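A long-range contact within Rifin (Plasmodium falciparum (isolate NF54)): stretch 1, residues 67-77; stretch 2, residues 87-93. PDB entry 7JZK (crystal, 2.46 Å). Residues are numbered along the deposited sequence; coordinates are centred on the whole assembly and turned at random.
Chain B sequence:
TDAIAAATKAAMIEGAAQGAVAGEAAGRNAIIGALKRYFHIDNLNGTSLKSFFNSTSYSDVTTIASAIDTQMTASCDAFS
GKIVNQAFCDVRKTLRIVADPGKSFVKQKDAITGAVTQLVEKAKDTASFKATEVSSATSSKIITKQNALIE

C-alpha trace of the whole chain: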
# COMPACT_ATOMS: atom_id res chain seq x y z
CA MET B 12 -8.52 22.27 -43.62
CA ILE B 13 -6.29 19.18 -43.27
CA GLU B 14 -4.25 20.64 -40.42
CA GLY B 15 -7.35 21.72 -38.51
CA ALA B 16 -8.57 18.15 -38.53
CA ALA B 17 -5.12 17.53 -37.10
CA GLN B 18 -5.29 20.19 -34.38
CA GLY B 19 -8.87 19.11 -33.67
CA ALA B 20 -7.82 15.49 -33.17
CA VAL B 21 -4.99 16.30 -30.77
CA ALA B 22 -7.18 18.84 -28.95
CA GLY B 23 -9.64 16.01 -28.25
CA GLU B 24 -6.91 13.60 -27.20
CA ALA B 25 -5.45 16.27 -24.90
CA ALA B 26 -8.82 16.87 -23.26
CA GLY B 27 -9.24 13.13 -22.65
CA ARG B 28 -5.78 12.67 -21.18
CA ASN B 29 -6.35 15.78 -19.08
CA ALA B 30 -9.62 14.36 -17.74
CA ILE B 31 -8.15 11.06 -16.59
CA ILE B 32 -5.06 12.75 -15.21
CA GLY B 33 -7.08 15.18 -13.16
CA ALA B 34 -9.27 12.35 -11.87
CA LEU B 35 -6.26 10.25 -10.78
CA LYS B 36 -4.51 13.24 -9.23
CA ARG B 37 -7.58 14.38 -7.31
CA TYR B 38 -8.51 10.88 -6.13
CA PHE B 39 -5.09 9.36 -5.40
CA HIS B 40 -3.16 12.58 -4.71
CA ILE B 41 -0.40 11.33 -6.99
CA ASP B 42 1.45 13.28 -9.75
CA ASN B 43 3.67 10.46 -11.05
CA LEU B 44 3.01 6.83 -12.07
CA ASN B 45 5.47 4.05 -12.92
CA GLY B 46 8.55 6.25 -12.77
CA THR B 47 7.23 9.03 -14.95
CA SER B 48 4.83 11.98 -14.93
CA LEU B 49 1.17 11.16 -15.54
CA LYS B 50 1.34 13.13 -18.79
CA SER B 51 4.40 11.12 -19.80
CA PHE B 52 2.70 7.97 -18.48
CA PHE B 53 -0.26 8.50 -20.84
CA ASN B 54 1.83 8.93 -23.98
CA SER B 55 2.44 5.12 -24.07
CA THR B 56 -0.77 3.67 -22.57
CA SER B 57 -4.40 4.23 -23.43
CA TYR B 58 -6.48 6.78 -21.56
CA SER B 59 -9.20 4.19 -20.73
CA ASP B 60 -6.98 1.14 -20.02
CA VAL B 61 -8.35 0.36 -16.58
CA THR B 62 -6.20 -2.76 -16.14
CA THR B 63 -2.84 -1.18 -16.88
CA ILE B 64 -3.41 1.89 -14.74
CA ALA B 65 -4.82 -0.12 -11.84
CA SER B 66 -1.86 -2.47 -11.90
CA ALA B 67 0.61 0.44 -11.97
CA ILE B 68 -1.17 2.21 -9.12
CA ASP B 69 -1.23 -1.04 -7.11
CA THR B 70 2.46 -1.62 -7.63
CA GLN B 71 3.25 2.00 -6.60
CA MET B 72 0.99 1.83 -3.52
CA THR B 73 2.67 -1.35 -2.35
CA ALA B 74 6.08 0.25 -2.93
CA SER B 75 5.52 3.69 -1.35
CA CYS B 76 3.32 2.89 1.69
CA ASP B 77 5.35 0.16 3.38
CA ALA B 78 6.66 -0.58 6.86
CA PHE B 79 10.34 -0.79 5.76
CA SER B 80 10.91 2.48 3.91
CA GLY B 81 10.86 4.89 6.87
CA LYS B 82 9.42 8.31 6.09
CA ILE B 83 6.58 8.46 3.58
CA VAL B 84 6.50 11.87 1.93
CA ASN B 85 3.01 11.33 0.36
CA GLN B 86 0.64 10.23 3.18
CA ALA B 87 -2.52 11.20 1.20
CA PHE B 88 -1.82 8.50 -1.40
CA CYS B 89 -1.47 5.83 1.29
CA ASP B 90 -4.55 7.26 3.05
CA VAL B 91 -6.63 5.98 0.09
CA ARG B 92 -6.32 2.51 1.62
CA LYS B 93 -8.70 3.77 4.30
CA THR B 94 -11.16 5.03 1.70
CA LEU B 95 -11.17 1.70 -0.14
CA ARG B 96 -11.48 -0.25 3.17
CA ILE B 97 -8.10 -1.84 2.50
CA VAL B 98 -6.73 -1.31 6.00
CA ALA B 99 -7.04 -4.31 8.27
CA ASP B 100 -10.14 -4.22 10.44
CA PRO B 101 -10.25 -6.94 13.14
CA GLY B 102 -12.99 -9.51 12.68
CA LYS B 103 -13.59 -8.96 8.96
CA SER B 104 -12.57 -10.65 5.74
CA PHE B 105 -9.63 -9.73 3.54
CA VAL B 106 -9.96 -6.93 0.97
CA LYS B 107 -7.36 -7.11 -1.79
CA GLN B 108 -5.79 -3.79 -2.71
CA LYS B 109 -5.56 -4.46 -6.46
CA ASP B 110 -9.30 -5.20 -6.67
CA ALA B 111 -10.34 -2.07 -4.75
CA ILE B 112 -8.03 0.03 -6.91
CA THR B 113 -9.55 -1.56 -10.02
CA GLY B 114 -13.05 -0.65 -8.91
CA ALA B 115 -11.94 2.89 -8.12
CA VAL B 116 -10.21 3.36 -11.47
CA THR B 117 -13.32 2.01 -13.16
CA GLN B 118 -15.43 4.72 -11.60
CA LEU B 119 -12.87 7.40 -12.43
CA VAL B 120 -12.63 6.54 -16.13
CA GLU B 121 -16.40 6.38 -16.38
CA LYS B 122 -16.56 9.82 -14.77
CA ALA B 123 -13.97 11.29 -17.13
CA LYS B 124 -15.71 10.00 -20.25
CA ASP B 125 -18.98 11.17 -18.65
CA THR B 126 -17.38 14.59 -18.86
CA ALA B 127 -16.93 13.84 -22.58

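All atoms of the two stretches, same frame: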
# COMPACT_ATOMS: atom_id res chain seq x y z
N ALA B 67 -0.49 -0.48 -12.29
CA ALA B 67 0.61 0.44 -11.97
C ALA B 67 0.38 1.16 -10.64
O ALA B 67 1.32 1.36 -9.86
CB ALA B 67 0.78 1.46 -13.11
N ILE B 68 -0.87 1.54 -10.37
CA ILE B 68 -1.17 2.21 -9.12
C ILE B 68 -1.00 1.24 -7.96
O ILE B 68 -0.44 1.61 -6.92
CB ILE B 68 -2.58 2.83 -9.17
CG1 ILE B 68 -2.61 4.05 -10.12
CG2 ILE B 68 -3.05 3.21 -7.76
CD1 ILE B 68 -3.99 4.66 -10.34
N ASP B 69 -1.42 -0.01 -8.14
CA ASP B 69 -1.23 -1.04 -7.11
C ASP B 69 0.23 -1.25 -6.81
O ASP B 69 0.65 -1.26 -5.66
CB ASP B 69 -1.86 -2.37 -7.57
CG ASP B 69 -1.53 -3.54 -6.63
OD1 ASP B 69 -0.43 -4.14 -6.76
OD2 ASP B 69 -2.35 -3.92 -5.78
N THR B 70 1.04 -1.38 -7.84
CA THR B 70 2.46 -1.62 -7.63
C THR B 70 3.09 -0.43 -6.90
O THR B 70 3.85 -0.62 -5.93
CB THR B 70 3.12 -1.84 -9.01
OG1 THR B 70 2.46 -2.93 -9.67
CG2 THR B 70 4.57 -2.22 -8.85
N GLN B 71 2.71 0.78 -7.26
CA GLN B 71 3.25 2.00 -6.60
C GLN B 71 2.78 2.08 -5.15
O GLN B 71 3.60 2.40 -4.30
CB GLN B 71 2.87 3.23 -7.41
CG GLN B 71 3.51 4.52 -6.94
CD GLN B 71 3.50 5.54 -8.06
OE1 GLN B 71 4.01 5.30 -9.14
NE2 GLN B 71 2.92 6.69 -7.79
N MET B 72 1.51 1.78 -4.89
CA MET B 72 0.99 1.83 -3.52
C MET B 72 1.69 0.81 -2.65
O MET B 72 2.01 1.10 -1.49
CB MET B 72 -0.52 1.58 -3.51
CG MET B 72 -1.18 1.68 -2.13
SD MET B 72 -3.00 1.68 -2.22
CE MET B 72 -3.19 3.35 -2.87
N THR B 73 1.93 -0.40 -3.16
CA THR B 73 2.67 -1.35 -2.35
C THR B 73 4.09 -0.85 -2.09
O THR B 73 4.63 -1.02 -0.99
CB THR B 73 2.68 -2.74 -3.01
OG1 THR B 73 1.32 -3.20 -3.10
CG2 THR B 73 3.47 -3.76 -2.17
N ALA B 74 4.69 -0.18 -3.08
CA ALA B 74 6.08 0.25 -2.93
C ALA B 74 6.27 1.50 -2.07
O ALA B 74 7.34 1.66 -1.47
CB ALA B 74 6.71 0.47 -4.29
N SER B 75 5.29 2.40 -2.00
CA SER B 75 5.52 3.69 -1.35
C SER B 75 4.79 3.85 -0.01
O SER B 75 4.88 4.92 0.60
CB SER B 75 5.15 4.85 -2.29
OG SER B 75 3.93 4.63 -2.98
N CYS B 76 4.07 2.83 0.45
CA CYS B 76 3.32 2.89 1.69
C CYS B 76 3.64 1.68 2.55
O CYS B 76 2.76 1.01 3.08
CB CYS B 76 1.82 2.92 1.43
SG CYS B 76 1.35 4.20 0.30
N ASP B 77 4.93 1.39 2.71
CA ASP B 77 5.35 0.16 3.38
C ASP B 77 5.93 0.43 4.77
O ASP B 77 6.19 1.58 5.16
CB ASP B 77 6.40 -0.59 2.55
CG ASP B 77 7.69 0.20 2.36
OD1 ASP B 77 7.66 1.37 1.89
OD2 ASP B 77 8.74 -0.33 2.77
N ALA B 87 -1.17 11.16 1.79
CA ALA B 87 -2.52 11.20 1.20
C ALA B 87 -2.75 10.03 0.25
O ALA B 87 -3.87 9.53 0.20
CB ALA B 87 -2.72 12.50 0.50
N PHE B 88 -1.74 9.66 -0.52
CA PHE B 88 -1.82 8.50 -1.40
C PHE B 88 -2.06 7.22 -0.60
O PHE B 88 -2.96 6.45 -0.90
CB PHE B 88 -0.53 8.39 -2.22
CG PHE B 88 -0.47 7.22 -3.16
CD1 PHE B 88 -1.58 6.85 -3.92
CD2 PHE B 88 0.70 6.51 -3.32
CE1 PHE B 88 -1.50 5.78 -4.83
CE2 PHE B 88 0.77 5.42 -4.22
CZ PHE B 88 -0.33 5.07 -4.96
N CYS B 89 -1.29 7.02 0.46
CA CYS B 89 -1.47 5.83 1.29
C CYS B 89 -2.81 5.87 2.02
O CYS B 89 -3.47 4.83 2.15
CB CYS B 89 -0.30 5.75 2.27
SG CYS B 89 1.30 5.89 1.41
N ASP B 90 -3.29 7.06 2.35
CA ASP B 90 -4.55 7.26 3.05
C ASP B 90 -5.73 6.71 2.26
O ASP B 90 -6.77 6.37 2.85
CB ASP B 90 -4.73 8.77 3.34
CG ASP B 90 -6.02 9.11 4.11
OD1 ASP B 90 -7.01 9.51 3.47
OD2 ASP B 90 -6.04 8.96 5.36
N VAL B 91 -5.58 6.55 0.94
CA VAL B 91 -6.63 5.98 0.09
C VAL B 91 -6.97 4.56 0.51
O VAL B 91 -8.11 4.11 0.34
CB VAL B 91 -6.20 6.04 -1.39
CG1 VAL B 91 -7.25 5.39 -2.30
CG2 VAL B 91 -5.98 7.47 -1.78
N ARG B 92 -6.02 3.84 1.11
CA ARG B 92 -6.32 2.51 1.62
C ARG B 92 -7.46 2.55 2.62
O ARG B 92 -8.20 1.57 2.76
CB ARG B 92 -5.07 1.90 2.25
CG ARG B 92 -4.15 1.29 1.25
CD ARG B 92 -2.89 0.89 1.94
NE ARG B 92 -2.00 0.16 1.05
CZ ARG B 92 -0.76 -0.15 1.38
NH1 ARG B 92 -0.31 0.22 2.56
NH2 ARG B 92 0.01 -0.82 0.54
N LYS B 93 -7.60 3.65 3.36
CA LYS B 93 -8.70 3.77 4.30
C LYS B 93 -10.01 4.03 3.57
O LYS B 93 -11.04 3.46 3.93
CB LYS B 93 -8.40 4.88 5.31
CG LYS B 93 -9.58 5.37 6.14
CD LYS B 93 -10.30 6.59 5.52
CE LYS B 93 -9.29 7.64 5.00
NZ LYS B 93 -9.78 8.67 4.01

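Phe88 is the centre of this contact. Its CA-to-CB bond points toward the first stretch, and its chi1 is t. The ring sits as a knob among Ile68, Gln71, Met72 and Ser75, residues that lie on successive turns of the first helix. Met72 makes the tightest apolar contact with it: Met72 CE lies 3.6 Å from Phe88 CE1. The same methyl also reaches the second helix one turn on, with Met72 CE 4.3 Å from Val91 CB. Ile68 closes the pocket on the N-terminal side of Met72, where Ile68 CG2 is 4.2 Å from Phe88 CE1. The aliphatic part of Gln71 adds a further contact, Gln71 CG to Phe88 CE2 at 4.0 Å. These contacts are nonpolar and shield the ring from solvent; Phe88, Met72 and Ile68 are all buried.

The helices cross steeply. Their N-to-C directions differ by 105°, and their axes come no closer than 10.1 Å. That spacing leaves room for the phenyl ring between them. The backbones come closest beyond the end of the first helix, where the CA atoms of Cys76 and Cys89 are 5.6 Å apart.

Here the link becomes covalent. Cys76 SG and Cys89 SG form a disulfide of 2.0 Å, with a chi3 of -79°. Both cysteines have chi1 m. Cys76 is the first residue to leave helical phi/psi, so the bond ties the end of one helix to the side of the other. The disulfide also borders the apolar centre, since Cys76 SG is 4.3 Å from Phe88 CD2.

Ser75 marks a change toward polar chemistry. Its hydroxyl meets the edge of the aromatic ring, with Ser75 OG 3.5 Å from Phe88 CE2. The hydroxyl donates a hydrogen bond back into its own helix, from Ser75 OG to Gln71 O at 2.6 Å. This satisfies the group beside the ring.

Arg92 forms the polar edge. Its side chain is extended, with chi2 and chi3 both t, and runs past Met72 to the end of the first helix. Arg92 NH1 donates a hydrogen bond to Cys76 O at 3.2 Å, the one hydrogen bond between the stretches. Cys76 CB lies over one face of the guanidinium, 3.6 Å from Arg92 NH1. Arg92 NH2 approaches Met72 O at 3.4 Å, but the angle is too poor for a hydrogen bond. The guanidinium nitrogens also have hydrogen-bond partners elsewhere in the structure.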